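Local coordinates for protein NADH kinase POS5, mitochondrial (Saccharomyces cerevisiae, PDB 3AFO) that phosphorylates NADH and, less readily, NAD+ with ATP in mitochondria, supplying the reductant NADPH for defence against oxidants, at residues L185-S190 and D310-D315. Numbering follows the deposited sequence. Where two conformers were deposited one is given.
Sequences LKKKDS and DLDVGD
Two type II beta turns, K187 to S190 and D312 to D315, meet where strands 174-186 and 306-311 of the NAD kinase beta sandwich run out, each strand belonging to a different sheet. The compact part is built around the buried carboxylate of D315. Its OD1 accepts a nearly straight bond from the backbone N of K188 (2.8 Å, 178° at the hydrogen), while OD2 takes both the ammonium of K187 and, within its own turn, the backbone N of D312 at 2.9 Å. Three donors, all lying out of the carboxylate plane, thus fix the rotation of this group. K187 reaches it by folding its chain at chi2 and chi3 (-71° and -70°), so that CD and CE lie alongside the acid and NZ lands 2.8 Å from D315 OD2. An alanine in place of D315 would probably loosen the joint between the turns, since the salt bridge and both backbone anchors would go. On the strand side of D315, L185 and L311 meet tip to tip, L185 CD1 lying 3.6 Å from L311 CD2. The outer side is looser: K188 extends past the second turn, CD 3.4 Å from V313 O, before its chain bends at chi4 and NZ makes a salt bridge with D189 OD1 whose hydrogen bond is weak. D312 OD2 forms a long ion pair with K187 NZ, while its OD1 is bonded to S297 N. One water spans K186 O and G314 O; another accepts from K187 NZ and donates to D310 O and, at 2.7 Å, to D312 OD2.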
loop_
_atom_site.group_PDB
_atom_site.type_symbol
_atom_site.label_atom_id
_atom_site.label_comp_id
_atom_site.label_asym_id
_atom_site.label_seq_id
_atom_site.Cartn_x
_atom_site.Cartn_y
_atom_site.Cartn_z
ATOM N N LEU A 185 12.959 11.679 26.117
ATOM C CA LEU A 185 13.938 10.595 26.064
ATOM C C LEU A 185 14.421 10.220 27.460
ATOM O O LEU A 185 14.937 11.065 28.194
ATOM C CB LEU A 185 15.117 10.956 25.155
ATOM C CG LEU A 185 16.326 10.006 25.148
ATOM C CD1 LEU A 185 15.982 8.648 24.542
ATOM C CD2 LEU A 185 17.504 10.617 24.405
ATOM N N LYS A 186 14.235 8.950 27.815
ATOM C CA LYS A 186 14.702 8.399 29.082
ATOM C C LYS A 186 15.759 7.345 28.799
ATOM O O LYS A 186 15.434 6.233 28.367
ATOM C CB LYS A 186 13.540 7.766 29.845
ATOM C CG LYS A 186 13.920 7.121 31.179
ATOM C CD LYS A 186 12.828 6.154 31.624
ATOM C CE LYS A 186 13.145 5.490 32.954
ATOM N NZ LYS A 186 12.639 4.079 32.978
ATOM N N LYS A 187 17.021 7.694 29.037
ATOM C CA LYS A 187 18.138 6.773 28.781
ATOM C C LYS A 187 18.089 5.556 29.718
ATOM O O LYS A 187 17.571 5.641 30.828
ATOM C CB LYS A 187 19.494 7.499 28.905
ATOM C CG LYS A 187 19.742 8.673 27.930
ATOM C CD LYS A 187 19.947 8.232 26.480
ATOM C CE LYS A 187 21.261 7.505 26.269
ATOM N NZ LYS A 187 21.418 7.102 24.843
ATOM N N LYS A 188 18.584 4.417 29.236
ATOM C CA LYS A 188 18.824 3.240 30.075
ATOM C C LYS A 188 19.703 3.650 31.248
ATOM O O LYS A 188 20.714 4.351 31.052
ATOM C CB LYS A 188 19.577 2.174 29.278
ATOM C CG LYS A 188 19.728 0.837 29.982
ATOM C CD LYS A 188 20.768 -0.023 29.268
ATOM C CE LYS A 188 20.793 -1.437 29.820
ATOM N NZ LYS A 188 21.242 -1.477 31.237
ATOM N N ASP A 189 19.314 3.205 32.443
ATOM C CA ASP A 189 20.034 3.484 33.696
ATOM C C ASP A 189 19.897 4.944 34.115
ATOM O O ASP A 189 20.716 5.466 34.869
ATOM C CB ASP A 189 21.522 3.094 33.603
ATOM C CG ASP A 189 21.729 1.616 33.350
ATOM O OD1 ASP A 189 20.793 0.818 33.594
ATOM O OD2 ASP A 189 22.848 1.251 32.914
ATOM N N SER A 190 18.843 5.592 33.633
ATOM C CA SER A 190 18.565 6.972 33.983
ATOM C C SER A 190 17.103 7.137 34.385
ATOM O O SER A 190 16.224 6.426 33.879
ATOM C CB SER A 190 18.883 7.887 32.806
ATOM O OG SER A 190 18.655 9.240 33.158
ATOM N N ASP A 310 22.243 8.808 19.054
ATOM C CA ASP A 310 22.134 7.386 18.870
ATOM C C ASP A 310 21.654 6.826 20.189
ATOM O O ASP A 310 22.049 7.306 21.259
ATOM C CB ASP A 310 23.468 6.818 18.422
ATOM C CG ASP A 310 23.900 7.402 17.099
ATOM O OD1 ASP A 310 23.080 8.140 16.508
ATOM O OD2 ASP A 310 25.032 7.142 16.650
ATOM N N LEU A 311 20.740 5.867 20.104
ATOM C CA LEU A 311 20.151 5.250 21.279
ATOM C C LEU A 311 20.622 3.815 21.402
ATOM O O LEU A 311 20.999 3.178 20.409
ATOM C CB LEU A 311 18.618 5.304 21.236
ATOM C CG LEU A 311 17.898 6.654 21.151
ATOM C CD1 LEU A 311 16.389 6.459 21.371
ATOM C CD2 LEU A 311 18.467 7.681 22.130
ATOM N N ASP A 312 20.596 3.325 22.637
ATOM C CA ASP A 312 21.021 1.977 22.981
ATOM C C ASP A 312 19.818 1.136 23.393
ATOM O O ASP A 312 18.777 1.667 23.778
ATOM C CB ASP A 312 22.040 2.024 24.137
ATOM C CG ASP A 312 23.124 3.079 23.921
ATOM O OD1 ASP A 312 23.670 3.159 22.800
ATOM O OD2 ASP A 312 23.422 3.837 24.865
ATOM N N VAL A 313 19.975 -0.180 23.306
ATOM C CA VAL A 313 19.001 -1.120 23.850
ATOM C C VAL A 313 18.698 -0.744 25.300
ATOM O O VAL A 313 19.620 -0.563 26.105
ATOM C CB VAL A 313 19.540 -2.574 23.759
ATOM C CG1 VAL A 313 18.691 -3.538 24.584
ATOM C CG2 VAL A 313 19.612 -3.024 22.307
ATOM N N GLY A 314 17.410 -0.600 25.613
ATOM C CA GLY A 314 16.964 -0.217 26.942
ATOM C C GLY A 314 16.518 1.228 27.085
ATOM O O GLY A 314 15.778 1.550 28.016
ATOM N N ASP A 315 16.973 2.103 26.184
ATOM C CA ASP A 315 16.495 3.483 26.137
ATOM C C ASP A 315 14.996 3.465 25.790
ATOM O O ASP A 315 14.516 2.523 25.158
ATOM C CB ASP A 315 17.255 4.295 25.072
ATOM C CG ASP A 315 18.736 4.546 25.428
ATOM O OD1 ASP A 315 19.188 4.194 26.538
ATOM O OD2 ASP A 315 19.461 5.090 24.569
HETATM O O HOH W 1 15.086 3.833 29.605
HETATM O O HOH W 2 23.715 6.259 23.707
#